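Long-range contacts in halorhodopsin (Halobacterium salinarum, PDB 2JAF), which uses light absorbed by its bound retinal to pump chloride ions across the cell membrane: residues 58-69 with 118-128; 159-167 with 211-221. The protein carries 2 engineered substitutions. All blocks are in the same frame, centred on the assembly; numbering follows the deposited sequence.

In the fold
From the N terminus the chain runs through helix 27-50 and turns into helix 58-82, whose first three turns are half of contact 1. This contact closes a loop that takes in the two-stranded sheet 87-90/101-104 and the first half of helix 106-127, which returns antiparallel. Helix 131-153 then leads to helix 158-180, where contact 2 opens; after helix 182-190, helix 193-216 and the turn at its end close it. The contacts follow in series, neither nesting nor crossing. The centres of contacts 1 and 2 are 31 Å apart. They join two helix pairs of the seven-helix bacteriorhodopsin-like bundle; contact 1 lends the retinal pocket Ile119, contact 2 Tyr165, Pro211 and Trp214.

Contact 1 of 2, residues 58-69 with 118-128; sequences RPRLIWGATLMI and MILLALGLLAD
Leu125 lies at the middle of the tight part of this contact, an antiparallel helix pair of the bacteriorhodopsin-like bundle. Its CB meets Ile62 CG1 at 3.8 Å, the two side chains running antiparallel alongside each other, and it lies across Leu61, CD1 against CG. Ile62 reaches further: its chain is extended (chi2 176°), which carries CD1 to 3.7 Å from Leu126 CA, against the backbone itself. Small residues allow this closeness. Ala65 and Ala122 bring their CB atoms within 4.4 Å, and the axes approach to 8.8 Å. Thr66 suits a buried helix because its OG1 bonds back to Ile62 O at 2.7 Å, from the face of that carbonyl opposite to Thr66 N. Ile69 CD1 packs on CG1 of Ile119, a residue of the retinal pocket.

Toward Met68 the packing is looser: its CE stands 4.4 Å from Met118 SD. The other end is partly exposed and polar. Arg58, bent at chi2 and chi3, curls so that NH2 makes a weak bond, 2.7 Å but far from straight (119°), to Leu125 O near the guanidinium edge. Asp128 OD1 lies over a guanidinium face, 3.1 Å from Arg58 NH2, so this salt bridge rests on charge alone; Asp128 ends its helix in a Schellman motif.

Helix 227-255 packs against Thr66, Ile69 and Leu126, helix 193-216 against Ile119 and Leu126, and Thr136 of the second subunit against Leu61, Met68 and Leu121.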
# COMPACT_ATOMS: atom_id res chain seq x y z
N ARG A 58 -5.91 9.51 22.96
CA ARG A 58 -4.63 8.86 22.67
C ARG A 58 -4.59 7.39 23.10
O ARG A 58 -4.23 6.52 22.32
CB ARG A 58 -3.49 9.62 23.36
CG ARG A 58 -3.41 11.10 23.00
CD ARG A 58 -2.97 11.29 21.56
NE ARG A 58 -1.62 10.80 21.33
CZ ARG A 58 -0.97 10.90 20.17
NH1 ARG A 58 -1.57 11.47 19.13
NH2 ARG A 58 0.26 10.43 20.05
N PRO A 59 -4.97 7.11 24.37
CA PRO A 59 -4.97 5.74 24.89
C PRO A 59 -5.75 4.75 24.03
O PRO A 59 -5.19 3.77 23.53
CB PRO A 59 -5.59 5.91 26.28
CG PRO A 59 -5.15 7.27 26.67
CD PRO A 59 -5.38 8.06 25.41
N ARG A 60 -7.04 5.00 23.88
CA ARG A 60 -7.92 4.14 23.10
C ARG A 60 -7.40 3.96 21.67
O ARG A 60 -7.55 2.88 21.09
CB ARG A 60 -9.32 4.75 23.06
CG ARG A 60 -10.35 3.90 22.34
CD ARG A 60 -11.66 4.65 22.19
NE ARG A 60 -12.68 3.86 21.50
CZ ARG A 60 -13.22 2.76 22.00
NH1 ARG A 60 -12.85 2.31 23.19
NH2 ARG A 60 -14.15 2.11 21.31
N LEU A 61 -6.79 5.00 21.13
CA LEU A 61 -6.25 4.96 19.77
C LEU A 61 -5.08 3.98 19.65
O LEU A 61 -5.00 3.22 18.69
CB LEU A 61 -5.79 6.36 19.35
CG LEU A 61 -5.16 6.48 17.96
CD1 LEU A 61 -6.14 6.01 16.90
CD2 LEU A 61 -4.77 7.93 17.72
N ILE A 62 -4.18 4.01 20.63
CA ILE A 62 -3.04 3.11 20.61
C ILE A 62 -3.55 1.69 20.88
O ILE A 62 -2.98 0.71 20.39
CB ILE A 62 -1.99 3.51 21.67
CG1 ILE A 62 -1.45 4.91 21.35
CG2 ILE A 62 -0.85 2.51 21.69
CD1 ILE A 62 -0.49 5.45 22.38
N TRP A 63 -4.63 1.60 21.65
CA TRP A 63 -5.24 0.31 21.96
C TRP A 63 -5.71 -0.36 20.67
O TRP A 63 -5.49 -1.56 20.47
CB TRP A 63 -6.44 0.51 22.89
CG TRP A 63 -7.21 -0.75 23.15
CD1 TRP A 63 -6.75 -1.90 23.72
CD2 TRP A 63 -8.60 -0.97 22.85
NE1 TRP A 63 -7.77 -2.83 23.80
CE2 TRP A 63 -8.91 -2.28 23.27
CE3 TRP A 63 -9.61 -0.19 22.27
CZ2 TRP A 63 -10.19 -2.83 23.13
CZ3 TRP A 63 -10.88 -0.74 22.13
CH2 TRP A 63 -11.16 -2.05 22.56
N GLY A 64 -6.35 0.41 19.80
CA GLY A 64 -6.84 -0.13 18.54
C GLY A 64 -5.72 -0.57 17.62
O GLY A 64 -5.78 -1.64 17.02
N ALA A 65 -4.70 0.27 17.50
CA ALA A 65 -3.56 -0.05 16.65
C ALA A 65 -2.90 -1.32 17.17
O ALA A 65 -2.43 -2.16 16.39
CB ALA A 65 -2.56 1.10 16.67
N THR A 66 -2.87 -1.47 18.49
CA THR A 66 -2.26 -2.64 19.11
C THR A 66 -3.09 -3.90 18.88
O THR A 66 -2.55 -4.97 18.64
CB THR A 66 -2.06 -2.42 20.62
OG1 THR A 66 -1.24 -1.26 20.83
CG2 THR A 66 -1.38 -3.62 21.25
N LEU A 67 -4.41 -3.75 18.94
CA LEU A 67 -5.32 -4.88 18.73
C LEU A 67 -5.13 -5.52 17.36
O LEU A 67 -5.30 -6.73 17.20
CB LEU A 67 -6.78 -4.42 18.85
CG LEU A 67 -7.38 -4.37 20.25
CD1 LEU A 67 -8.78 -3.77 20.19
CD2 LEU A 67 -7.42 -5.78 20.83
N MET A 68 -4.78 -4.71 16.38
CA MET A 68 -4.61 -5.22 15.03
C MET A 68 -3.33 -5.97 14.76
O MET A 68 -3.23 -6.67 13.76
CB MET A 68 -4.75 -4.09 14.03
CG MET A 68 -6.19 -3.68 13.85
SD MET A 68 -6.31 -2.67 12.41
CE MET A 68 -5.98 -1.08 13.14
N ILE A 69 -2.34 -5.82 15.64
CA ILE A 69 -1.09 -6.54 15.44
C ILE A 69 -1.39 -8.03 15.42
O ILE A 69 -0.99 -8.73 14.48
CB ILE A 69 -0.06 -6.18 16.54
CG1 ILE A 69 0.38 -4.73 16.35
CG2 ILE A 69 1.14 -7.13 16.48
CD1 ILE A 69 1.20 -4.16 17.50
N MET A 118 2.07 -1.55 11.44
CA MET A 118 1.18 -1.36 12.57
C MET A 118 1.96 -1.32 13.88
O MET A 118 1.61 -0.58 14.80
CB MET A 118 0.11 -2.46 12.62
CG MET A 118 -1.03 -2.22 11.64
SD MET A 118 -1.78 -0.58 11.86
CE MET A 118 -0.87 0.37 10.65
N ILE A 119 3.03 -2.10 13.97
CA ILE A 119 3.87 -2.09 15.16
C ILE A 119 4.49 -0.70 15.27
O ILE A 119 4.51 -0.10 16.35
CB ILE A 119 5.00 -3.15 15.07
CG1 ILE A 119 4.42 -4.56 15.13
CG2 ILE A 119 6.02 -2.95 16.20
CD1 ILE A 119 5.46 -5.68 14.95
N LEU A 120 4.98 -0.19 14.14
CA LEU A 120 5.61 1.13 14.10
C LEU A 120 4.59 2.24 14.36
O LEU A 120 4.92 3.27 14.94
CB LEU A 120 6.30 1.33 12.74
CG LEU A 120 7.46 0.34 12.50
CD1 LEU A 120 7.96 0.44 11.06
CD2 LEU A 120 8.59 0.62 13.48
N LEU A 121 3.35 2.02 13.92
CA LEU A 121 2.30 3.01 14.14
C LEU A 121 2.03 3.11 15.65
O LEU A 121 1.96 4.20 16.21
CB LEU A 121 1.02 2.60 13.41
CG LEU A 121 -0.20 3.48 13.70
CD1 LEU A 121 0.09 4.93 13.32
CD2 LEU A 121 -1.40 2.95 12.94
N ALA A 122 1.90 1.96 16.30
CA ALA A 122 1.65 1.92 17.74
C ALA A 122 2.78 2.61 18.50
O ALA A 122 2.53 3.43 19.38
CB ALA A 122 1.50 0.48 18.22
N LEU A 123 4.01 2.27 18.15
CA LEU A 123 5.18 2.86 18.79
C LEU A 123 5.26 4.36 18.49
O LEU A 123 5.61 5.16 19.36
CB LEU A 123 6.45 2.18 18.28
CG LEU A 123 7.61 1.86 19.22
CD1 LEU A 123 8.90 1.96 18.43
CD2 LEU A 123 7.66 2.81 20.41
N GLY A 124 4.92 4.73 17.26
CA GLY A 124 4.96 6.12 16.86
C GLY A 124 3.95 6.98 17.61
O GLY A 124 4.27 8.10 18.01
N LEU A 125 2.74 6.47 17.78
CA LEU A 125 1.70 7.20 18.50
C LEU A 125 2.15 7.36 19.95
O LEU A 125 2.07 8.44 20.51
CB LEU A 125 0.38 6.44 18.43
CG LEU A 125 -0.27 6.32 17.04
CD1 LEU A 125 -1.48 5.41 17.10
CD2 LEU A 125 -0.67 7.71 16.56
N LEU A 126 2.63 6.27 20.54
CA LEU A 126 3.09 6.31 21.92
C LEU A 126 4.16 7.38 22.11
O LEU A 126 4.13 8.14 23.08
CB LEU A 126 3.67 4.95 22.32
CG LEU A 126 4.22 4.82 23.74
CD1 LEU A 126 3.11 5.04 24.75
CD2 LEU A 126 4.84 3.44 23.92
N ALA A 127 5.09 7.45 21.16
CA ALA A 127 6.17 8.43 21.21
C ALA A 127 5.74 9.79 20.67
O ALA A 127 6.49 10.76 20.75
CB ALA A 127 7.37 7.91 20.44
N ASP A 128 4.53 9.86 20.12
CA ASP A 128 4.00 11.11 19.58
C ASP A 128 5.01 11.79 18.64
O ASP A 128 5.39 12.94 18.85
CB ASP A 128 3.63 12.05 20.72
CG ASP A 128 2.85 13.26 20.25
OD1 ASP A 128 1.84 13.07 19.54
OD2 ASP A 128 3.25 14.40 20.58

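Contact 2 of 2, residues 159-167 with 211-221; sequences LFRWAFYAI and PIVWAVGVEGL. With BOG (octyl beta-D-glucopyranoside), chain F; RET (retinal), chain G.
Trp214 turns the edge of its indole to the face of Trp162, a T-shaped pair with planes at 86° and centroids 5.5 Å apart. The octyl chain of the bound octyl glucoside lies over the opposite face of Trp162, and the indole edge serves too: NE1 gives a hydrogen bond of 2.8 Å to the sugar O2, while CH2 meets Ala215 CB. Tyr165 meets Trp214 obliquely, with planes 38° apart and Tyr165 CD2 only 3.3 Å from Trp214 CE3. Trp162 CZ3 sits over the centre of the Tyr165 ring, 3.7 Å above its plane, and the retinal ring covers the opposite face, so the phenol is held between them. Its CG stands anti to the backbone N, which sends the ring across to Pro211: Tyr165 OH bonds to Pro211 O at 2.8 Å from above the carbonyl plane, and Ala215 N takes the other face. Retinal also covers a face of Trp214. Cut back to an alanine, Trp162 would probably leave the Tyr165 face uncovered on the side away from the retinal, and the Trp214 edge without its facing ring.

Beside this aromatic cluster Arg161, its chain bent at chi3, points NH2 almost straight (170°) at a lone pair of Glu219 O, 3.0 Å away. Two waters bridge the same residues, and NH1 is held by Ala152 O and Thr154 O, so a long, many-handed arginine suits the type I beta turn, Gly217 to Gly220, that follows helix 193-216. Tyr109 and Ser104 fix the Glu219 carboxylate.

Helix 131-153 packs on Trp214 through Ala151, and helix 227-255 through Tyr234, while strand 101-104 supplies Ser104.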
# COMPACT_ATOMS: atom_id res chain seq x y z
N LEU A 159 23.14 -14.49 -6.99
CA LEU A 159 23.57 -13.11 -6.82
C LEU A 159 22.40 -12.15 -6.53
O LEU A 159 22.48 -11.32 -5.62
CB LEU A 159 24.29 -12.63 -8.08
CG LEU A 159 24.49 -11.12 -8.20
CD1 LEU A 159 25.40 -10.64 -7.09
CD2 LEU A 159 25.06 -10.77 -9.57
N PHE A 160 21.34 -12.25 -7.32
CA PHE A 160 20.20 -11.36 -7.14
C PHE A 160 19.41 -11.63 -5.85
O PHE A 160 18.86 -10.70 -5.26
CB PHE A 160 19.29 -11.43 -8.36
CG PHE A 160 19.95 -10.95 -9.62
CD1 PHE A 160 20.41 -9.64 -9.72
CD2 PHE A 160 20.14 -11.81 -10.70
CE1 PHE A 160 21.04 -9.18 -10.88
CE2 PHE A 160 20.77 -11.36 -11.87
CZ PHE A 160 21.22 -10.06 -11.96
N ARG A 161 19.37 -12.89 -5.42
CA ARG A 161 18.67 -13.21 -4.18
C ARG A 161 19.35 -12.45 -3.04
O ARG A 161 18.70 -11.81 -2.22
CB ARG A 161 18.73 -14.72 -3.89
CG ARG A 161 17.90 -15.58 -4.83
CD ARG A 161 18.02 -17.06 -4.48
NE ARG A 161 17.45 -17.40 -3.16
CZ ARG A 161 16.16 -17.60 -2.93
NH1 ARG A 161 15.28 -17.50 -3.92
NH2 ARG A 161 15.73 -17.91 -1.71
N TRP A 162 20.68 -12.52 -2.99
CA TRP A 162 21.42 -11.84 -1.94
C TRP A 162 21.49 -10.33 -2.10
O TRP A 162 21.62 -9.60 -1.11
CB TRP A 162 22.82 -12.44 -1.80
CG TRP A 162 22.78 -13.78 -1.10
CD1 TRP A 162 22.89 -15.01 -1.67
CD2 TRP A 162 22.57 -14.00 0.31
NE1 TRP A 162 22.76 -15.99 -0.71
CE2 TRP A 162 22.56 -15.40 0.51
CE3 TRP A 162 22.39 -13.16 1.41
CZ2 TRP A 162 22.37 -15.98 1.77
CZ3 TRP A 162 22.20 -13.74 2.67
CH2 TRP A 162 22.19 -15.14 2.84
N ALA A 163 21.43 -9.84 -3.34
CA ALA A 163 21.45 -8.40 -3.55
C ALA A 163 20.16 -7.81 -2.95
O ALA A 163 20.18 -6.74 -2.35
CB ALA A 163 21.56 -8.08 -5.04
N PHE A 164 19.05 -8.52 -3.11
CA PHE A 164 17.78 -8.05 -2.54
C PHE A 164 17.87 -8.09 -1.01
O PHE A 164 17.36 -7.19 -0.33
CB PHE A 164 16.60 -8.91 -3.01
CG PHE A 164 16.00 -8.47 -4.33
CD1 PHE A 164 15.50 -7.18 -4.48
CD2 PHE A 164 15.90 -9.36 -5.39
CE1 PHE A 164 14.91 -6.78 -5.69
CE2 PHE A 164 15.31 -8.98 -6.61
CZ PHE A 164 14.81 -7.68 -6.75
N TYR A 165 18.50 -9.13 -0.49
CA TYR A 165 18.66 -9.28 0.96
C TYR A 165 19.43 -8.07 1.47
O TYR A 165 19.07 -7.49 2.50
CB TYR A 165 19.40 -10.58 1.28
CG TYR A 165 19.67 -10.83 2.75
CD1 TYR A 165 20.76 -10.23 3.40
CD2 TYR A 165 18.86 -11.69 3.49
CE1 TYR A 165 21.03 -10.49 4.76
CE2 TYR A 165 19.12 -11.96 4.84
CZ TYR A 165 20.20 -11.36 5.47
OH TYR A 165 20.44 -11.61 6.80
N ALA A 166 20.48 -7.67 0.75
CA ALA A 166 21.28 -6.52 1.15
C ALA A 166 20.49 -5.21 1.14
O ALA A 166 20.60 -4.40 2.06
CB ALA A 166 22.52 -6.41 0.23
N ILE A 167 19.70 -4.99 0.09
CA ILE A 167 18.90 -3.76 0.00
C ILE A 167 17.84 -3.75 1.10
O ILE A 167 17.53 -2.70 1.67
CB ILE A 167 18.22 -3.64 -1.38
CG1 ILE A 167 19.27 -3.46 -2.47
CG2 ILE A 167 17.28 -2.43 -1.39
CD1 ILE A 167 20.09 -2.19 -2.33
N PRO A 211 16.26 -11.46 9.93
CA PRO A 211 17.22 -11.68 8.84
C PRO A 211 18.23 -12.79 9.15
O PRO A 211 18.81 -13.38 8.24
CB PRO A 211 17.87 -10.30 8.66
CG PRO A 211 17.69 -9.63 10.01
CD PRO A 211 16.28 -10.06 10.38
N ILE A 212 18.43 -13.08 10.44
CA ILE A 212 19.36 -14.14 10.81
C ILE A 212 18.73 -15.48 10.45
O ILE A 212 19.38 -16.35 9.88
CB ILE A 212 19.66 -14.11 12.33
CG1 ILE A 212 20.48 -12.85 12.65
CG2 ILE A 212 20.42 -15.36 12.75
CD1 ILE A 212 20.81 -12.68 14.12
N VAL A 213 17.44 -15.63 10.76
CA VAL A 213 16.74 -16.86 10.44
C VAL A 213 16.73 -17.07 8.93
O VAL A 213 16.97 -18.17 8.45
CB VAL A 213 15.27 -16.83 10.95
CG1 VAL A 213 14.50 -18.02 10.39
CG2 VAL A 213 15.23 -16.88 12.47
N TRP A 214 16.46 -16.00 8.18
CA TRP A 214 16.42 -16.10 6.72
C TRP A 214 17.76 -16.57 6.17
O TRP A 214 17.82 -17.48 5.34
CB TRP A 214 16.08 -14.74 6.09
CG TRP A 214 15.61 -14.85 4.65
CD1 TRP A 214 14.33 -14.96 4.22
CD2 TRP A 214 16.43 -14.87 3.47
NE1 TRP A 214 14.29 -15.05 2.85
CE2 TRP A 214 15.57 -15.00 2.36
CE3 TRP A 214 17.81 -14.79 3.24
CZ2 TRP A 214 16.03 -15.05 1.04
CZ3 TRP A 214 18.28 -14.84 1.91
CH2 TRP A 214 17.39 -14.97 0.84
N ALA A 215 18.83 -15.95 6.66
CA ALA A 215 20.19 -16.28 6.22
C ALA A 215 20.65 -17.68 6.64
O ALA A 215 21.32 -18.36 5.87
CB ALA A 215 21.17 -15.24 6.75
N VAL A 216 20.31 -18.09 7.85
CA VAL A 216 20.72 -19.41 8.34
C VAL A 216 19.84 -20.53 7.78
O VAL A 216 20.32 -21.64 7.54
CB VAL A 216 20.69 -19.45 9.89
CG1 VAL A 216 20.96 -20.86 10.40
CG2 VAL A 216 21.73 -18.48 10.43
N GLY A 217 18.57 -20.21 7.55
CA GLY A 217 17.62 -21.19 7.03
C GLY A 217 17.75 -21.60 5.57
O GLY A 217 18.62 -21.14 4.84
N VAL A 218 16.82 -22.46 5.15
CA VAL A 218 16.80 -23.02 3.80
C VAL A 218 16.79 -22.05 2.62
O VAL A 218 17.36 -22.37 1.57
CB VAL A 218 15.60 -24.00 3.66
CG1 VAL A 218 14.28 -23.25 3.82
CG2 VAL A 218 15.66 -24.70 2.31
N GLU A 219 16.17 -20.89 2.76
CA GLU A 219 16.13 -19.95 1.65
C GLU A 219 17.40 -19.11 1.55
O GLU A 219 17.67 -18.49 0.51
CB GLU A 219 14.88 -19.06 1.78
CG GLU A 219 13.60 -19.88 1.74
CD GLU A 219 12.33 -19.05 1.90
OE1 GLU A 219 11.87 -18.45 0.91
OE2 GLU A 219 11.80 -19.01 3.03
N GLY A 220 18.18 -19.10 2.62
CA GLY A 220 19.43 -18.36 2.64
C GLY A 220 20.63 -19.27 2.41
O GLY A 220 20.76 -19.87 1.34
N LEU A 221 21.49 -19.39 3.42
CA LEU A 221 22.68 -20.24 3.31
C LEU A 221 22.35 -21.72 3.47
O LEU A 221 23.16 -22.58 3.13
CB LEU A 221 23.70 -19.83 4.37
CG LEU A 221 24.28 -18.41 4.31
CD1 LEU A 221 25.12 -18.15 5.55
CD2 LEU A 221 25.11 -18.24 3.04
C1 BOG F . 25.76 -18.59 -0.44
O1 BOG F . 25.65 -17.30 -1.06
C2 BOG F . 24.45 -19.42 -0.68
O2 BOG F . 23.32 -18.72 -0.16
C3 BOG F . 24.61 -20.82 -0.00
O3 BOG F . 23.43 -21.60 -0.20
C4 BOG F . 25.84 -21.53 -0.61
O4 BOG F . 26.02 -22.83 -0.02
C5 BOG F . 27.12 -20.66 -0.38
O5 BOG F . 26.93 -19.34 -0.98
C6 BOG F . 28.36 -21.35 -1.00
O6 BOG F . 28.38 -21.23 -2.43
C1' BOG F . 26.81 -16.50 -0.86
C2' BOG F . 26.46 -15.04 -1.04
C3' BOG F . 26.40 -14.39 0.31
C4' BOG F . 26.05 -12.92 0.24
C5' BOG F . 26.00 -12.30 1.63
C6' BOG F . 25.32 -10.95 1.59
C7' BOG F . 25.26 -10.31 2.95
C8' BOG F . 24.57 -8.97 2.87
C1 RET G . 14.12 -10.23 5.88
C2 RET G . 15.18 -10.70 4.77
C3 RET G . 15.99 -9.58 4.07
C4 RET G . 16.82 -8.73 5.14
C5 RET G . 15.98 -8.22 6.38
C6 RET G . 14.66 -8.93 6.77
C7 RET G . 13.85 -8.33 7.89
C8 RET G . 12.63 -8.62 8.39
C9 RET G . 12.10 -8.10 9.63
C10 RET G . 10.87 -8.70 9.91
C11 RET G . 10.12 -8.44 11.04
C12 RET G . 8.93 -9.15 11.25
C13 RET G . 8.03 -8.88 12.37
C14 RET G . 6.86 -9.69 12.34
C15 RET G . 5.75 -9.52 13.13
C16 RET G . 12.84 -9.87 5.04
C17 RET G . 13.85 -11.54 6.79
C18 RET G . 16.57 -7.03 7.12
C19 RET G . 12.96 -7.11 10.59
C20 RET G . 8.36 -7.86 13.48
O HOH W 1 19.67 -17.49 -1.22
O HOH W 2 12.99 -18.95 -1.48